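Long-range contact in methane monooxygenase hydroxylase, MmoD (Methylosinus sporium, PDB 6D7K), which probably acts in the soluble methane monooxygenase system, where it is bound to the hydroxylase chains in this complex: residues H[36-48]-H[58-70]. Residues are numbered along the deposited sequence; the frame is centred on the assembly and turned at random.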
# COMPACT_ATOMS: atom_id res chain seq x y z
N TRP H 36 -7.48 16.31 24.72
CA TRP H 36 -7.42 17.38 23.75
C TRP H 36 -6.73 16.82 22.51
O TRP H 36 -5.75 16.19 22.62
CB TRP H 36 -6.66 18.59 24.28
CG TRP H 36 -7.34 19.46 25.23
CD1 TRP H 36 -7.59 19.20 26.48
CD2 TRP H 36 -7.77 20.78 25.01
NE1 TRP H 36 -8.18 20.23 27.08
CE2 TRP H 36 -8.30 21.23 26.18
CE3 TRP H 36 -7.78 21.63 23.92
CZ2 TRP H 36 -8.83 22.47 26.30
CZ3 TRP H 36 -8.30 22.82 24.04
CH2 TRP H 36 -8.81 23.25 25.22
N ARG H 37 -7.28 17.04 21.34
CA ARG H 37 -6.73 16.54 20.11
C ARG H 37 -6.04 17.57 19.30
O ARG H 37 -6.59 18.53 19.00
CB ARG H 37 -7.85 15.94 19.28
CG ARG H 37 -7.46 14.74 18.49
CD ARG H 37 -7.99 14.75 17.09
NE ARG H 37 -9.27 14.07 17.02
CZ ARG H 37 -9.50 12.94 16.39
NH1 ARG H 37 -8.56 12.34 15.72
NH2 ARG H 37 -10.70 12.40 16.44
N TRP H 38 -4.83 17.34 18.88
CA TRP H 38 -4.16 18.36 18.10
C TRP H 38 -3.68 17.77 16.78
O TRP H 38 -3.48 16.56 16.66
CB TRP H 38 -2.99 18.98 18.89
CG TRP H 38 -2.06 18.02 19.59
CD1 TRP H 38 -2.07 17.68 20.92
CD2 TRP H 38 -0.94 17.33 19.02
NE1 TRP H 38 -1.04 16.81 21.20
CE2 TRP H 38 -0.34 16.58 20.05
CE3 TRP H 38 -0.39 17.26 17.74
CZ2 TRP H 38 0.77 15.78 19.83
CZ3 TRP H 38 0.71 16.47 17.54
CH2 TRP H 38 1.28 15.74 18.57
N GLU H 39 -3.50 18.65 15.79
CA GLU H 39 -2.98 18.28 14.47
C GLU H 39 -2.02 19.36 13.99
O GLU H 39 -2.15 20.54 14.34
CB GLU H 39 -4.09 18.10 13.44
CG GLU H 39 -5.24 19.01 13.70
CD GLU H 39 -6.24 19.02 12.56
OE1 GLU H 39 -7.25 19.76 12.67
OE2 GLU H 39 -6.00 18.30 11.57
N ILE H 40 -1.06 18.95 13.17
CA ILE H 40 -0.07 19.84 12.59
C ILE H 40 -0.18 19.76 11.08
O ILE H 40 -0.28 18.66 10.52
CB ILE H 40 1.35 19.45 13.05
CG1 ILE H 40 1.42 19.46 14.58
CG2 ILE H 40 2.38 20.39 12.42
CD1 ILE H 40 2.76 18.95 15.14
N LEU H 41 -0.17 20.92 10.41
CA LEU H 41 -0.23 20.97 8.95
C LEU H 41 1.02 21.63 8.42
O LEU H 41 1.54 22.57 9.02
CB LEU H 41 -1.46 21.72 8.43
CG LEU H 41 -2.85 21.15 8.70
CD1 LEU H 41 -3.05 20.91 10.16
CD2 LEU H 41 -3.93 22.10 8.19
N ARG H 42 1.53 21.09 7.31
CA ARG H 42 2.66 21.67 6.60
C ARG H 42 2.17 22.10 5.23
O ARG H 42 1.57 21.30 4.51
CB ARG H 42 3.82 20.68 6.47
CG ARG H 42 5.07 21.34 5.92
CD ARG H 42 6.09 20.34 5.42
NE ARG H 42 6.84 19.72 6.51
CZ ARG H 42 6.70 18.44 6.87
NH1 ARG H 42 5.84 17.67 6.21
NH2 ARG H 42 7.43 17.94 7.87
N ASP H 43 2.42 23.36 4.89
CA ASP H 43 1.98 23.94 3.62
C ASP H 43 0.51 23.59 3.35
O ASP H 43 0.11 23.32 2.22
CB ASP H 43 2.88 23.50 2.45
CG ASP H 43 4.36 23.81 2.68
OD1 ASP H 43 4.71 24.98 2.99
OD2 ASP H 43 5.19 22.88 2.55
N GLY H 44 -0.29 23.56 4.41
CA GLY H 44 -1.71 23.32 4.27
C GLY H 44 -2.13 21.87 4.33
O GLY H 44 -3.33 21.60 4.44
N GLU H 45 -1.19 20.93 4.27
CA GLU H 45 -1.50 19.51 4.24
C GLU H 45 -1.31 18.88 5.62
O GLU H 45 -0.35 19.20 6.34
CB GLU H 45 -0.63 18.79 3.21
N PHE H 46 -2.23 17.99 5.99
CA PHE H 46 -2.16 17.30 7.27
C PHE H 46 -0.89 16.47 7.35
O PHE H 46 -0.56 15.73 6.42
CB PHE H 46 -3.39 16.42 7.44
CG PHE H 46 -3.28 15.45 8.58
CD1 PHE H 46 -3.66 15.83 9.87
CD2 PHE H 46 -2.82 14.15 8.37
CE1 PHE H 46 -3.57 14.93 10.94
CE2 PHE H 46 -2.74 13.25 9.42
CZ PHE H 46 -3.11 13.64 10.71
N VAL H 47 -0.16 16.59 8.45
CA VAL H 47 1.12 15.92 8.61
C VAL H 47 1.12 14.95 9.78
O VAL H 47 1.76 13.89 9.73
CB VAL H 47 2.26 16.94 8.75
CG1 VAL H 47 3.56 16.24 9.02
CG2 VAL H 47 2.35 17.75 7.49
N GLN H 48 0.40 15.27 10.86
CA GLN H 48 0.64 14.58 12.11
C GLN H 48 -0.46 14.93 13.08
O GLN H 48 -0.93 16.07 13.10
CB GLN H 48 2.00 14.96 12.70
CG GLN H 48 2.27 14.39 14.10
CD GLN H 48 2.43 12.88 14.10
OE1 GLN H 48 3.13 12.33 13.26
NE2 GLN H 48 1.76 12.21 15.03
N SER H 58 -0.96 20.58 25.01
CA SER H 58 -1.09 20.63 23.56
C SER H 58 -0.04 21.55 22.96
O SER H 58 0.63 21.19 21.98
CB SER H 58 -2.48 21.11 23.17
OG SER H 58 -3.46 20.13 23.43
N ARG H 59 0.10 22.75 23.53
CA ARG H 59 1.07 23.70 22.98
C ARG H 59 2.48 23.16 23.11
O ARG H 59 3.27 23.24 22.17
CB ARG H 59 0.95 25.04 23.70
CG ARG H 59 -0.40 25.71 23.48
CD ARG H 59 -0.52 26.98 24.28
NE ARG H 59 -0.03 28.13 23.55
CZ ARG H 59 0.04 29.36 24.05
NH1 ARG H 59 -0.33 29.61 25.30
NH2 ARG H 59 0.48 30.36 23.29
N LYS H 60 2.81 22.61 24.27
CA LYS H 60 4.15 22.09 24.50
C LYS H 60 4.44 20.92 23.57
O LYS H 60 5.53 20.82 23.00
CB LYS H 60 4.29 21.70 25.96
CG LYS H 60 4.21 22.88 26.90
CD LYS H 60 5.58 23.56 27.04
CE LYS H 60 6.70 22.50 27.19
NZ LYS H 60 8.12 23.03 27.15
N ALA H 61 3.44 20.04 23.39
CA ALA H 61 3.58 18.90 22.49
C ALA H 61 3.83 19.34 21.06
O ALA H 61 4.78 18.87 20.41
CB ALA H 61 2.31 18.06 22.57
N VAL H 62 2.98 20.24 20.54
CA VAL H 62 3.14 20.73 19.18
C VAL H 62 4.50 21.41 19.02
O VAL H 62 5.13 21.32 17.96
CB VAL H 62 1.97 21.67 18.80
CG1 VAL H 62 2.36 22.59 17.65
CG2 VAL H 62 0.70 20.88 18.46
N ALA H 63 4.98 22.06 20.08
CA ALA H 63 6.28 22.72 19.98
C ALA H 63 7.41 21.70 19.86
O ALA H 63 8.36 21.89 19.09
CB ALA H 63 6.50 23.66 21.17
N HIS H 64 7.33 20.59 20.60
CA HIS H 64 8.35 19.56 20.47
C HIS H 64 8.39 19.03 19.04
O HIS H 64 9.45 19.03 18.40
CB HIS H 64 8.07 18.41 21.44
CG HIS H 64 8.48 18.67 22.86
ND1 HIS H 64 9.69 19.26 23.18
CD2 HIS H 64 7.87 18.39 24.03
CE1 HIS H 64 9.79 19.35 24.50
NE2 HIS H 64 8.70 18.83 25.04
N VAL H 65 7.24 18.58 18.53
CA VAL H 65 7.19 17.97 17.20
C VAL H 65 7.64 18.96 16.14
O VAL H 65 8.28 18.57 15.16
CB VAL H 65 5.78 17.46 16.89
CG1 VAL H 65 5.77 16.83 15.52
CG2 VAL H 65 5.28 16.50 17.96
N LEU H 66 7.28 20.24 16.29
CA LEU H 66 7.70 21.25 15.31
C LEU H 66 9.20 21.48 15.35
O LEU H 66 9.84 21.62 14.30
CB LEU H 66 6.93 22.56 15.52
CG LEU H 66 5.47 22.56 15.08
CD1 LEU H 66 4.85 23.91 15.27
CD2 LEU H 66 5.33 22.13 13.65
N SER H 67 9.79 21.55 16.54
CA SER H 67 11.24 21.63 16.60
C SER H 67 11.87 20.53 15.78
O SER H 67 12.90 20.73 15.14
CB SER H 67 11.70 21.57 18.06
OG SER H 67 12.78 20.67 18.22
N HIS H 68 11.23 19.36 15.75
CA HIS H 68 11.79 18.23 15.02
C HIS H 68 11.61 18.44 13.53
O HIS H 68 12.57 18.34 12.76
CB HIS H 68 11.13 16.92 15.50
CG HIS H 68 11.23 15.80 14.52
ND1 HIS H 68 12.43 15.24 14.14
CD2 HIS H 68 10.27 15.12 13.84
CE1 HIS H 68 12.21 14.29 13.25
NE2 HIS H 68 10.91 14.19 13.06
N PHE H 69 10.39 18.78 13.10
CA PHE H 69 10.15 19.12 11.71
C PHE H 69 11.09 20.21 11.21
O PHE H 69 11.72 20.08 10.16
CB PHE H 69 8.69 19.52 11.52
CG PHE H 69 7.74 18.38 11.63
CD1 PHE H 69 8.21 17.09 11.79
CD2 PHE H 69 6.38 18.57 11.57
CE1 PHE H 69 7.33 16.02 11.89
CE2 PHE H 69 5.50 17.50 11.67
CZ PHE H 69 5.97 16.23 11.83
N LYS H 70 11.20 21.31 11.96
CA LYS H 70 12.02 22.43 11.49
C LYS H 70 13.49 22.03 11.38
O LYS H 70 14.17 22.43 10.43
CB LYS H 70 11.85 23.64 12.41
CG LYS H 70 10.45 24.25 12.32
CD LYS H 70 10.28 25.39 13.30
CE LYS H 70 8.86 25.93 13.27
NZ LYS H 70 8.65 26.90 12.17
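The hairpin of strands 36-42 and 45-48 turns one side of its antiparallel sheet to helix 58-70, which runs nearly parallel to strand 36-42, their axes 9.4 Å apart and 27° askew. Alternation along the strand sends Trp38, Ile40 and Arg42 toward the helix. Trp38 carries CG between its backbone N and carbonyl carbon (chi1 47°), a turn that lays the broad indole along the helix: Val62 CG2 sits over one face near the rim, 3.8 Å from Trp38 CE3, while the small Ala61 lets its CB approach Trp38 NE1. Were Trp38 an alanine, the methyls of Ala61, Val62 and Val65 would probably lose their aromatic partner and a gap would be likely to open between sheet and helix. Ile40 uses both branches: its CD1 meets Val65 CG1 at 3.7 Å, and its CG2 meets Leu66 CD2 at 3.6 Å. At the far end the planar ring of Phe69 offers a face to Arg42 and an edge to Gln48 CB, while Val47 CG1 reaches Phe69 CE2. Arg42 NH2 stands over that face in a cation-pi contact; Arg42 CZ lies 5.0 Å from the centroid of the Phe69 ring, 20° off its normal. Arg42 NE is also hydrogen-bonded to Tyr25 OH. A classic beta bulge sets Val47 and Gln48 both against Ile40, which helps bring the two side chains toward the helix. Elsewhere on this side of the sheet, Val62 packs on Ala27 of strand 25-31 and Ile19 of strand 17-21, so helix 55-74 lies across all four strands.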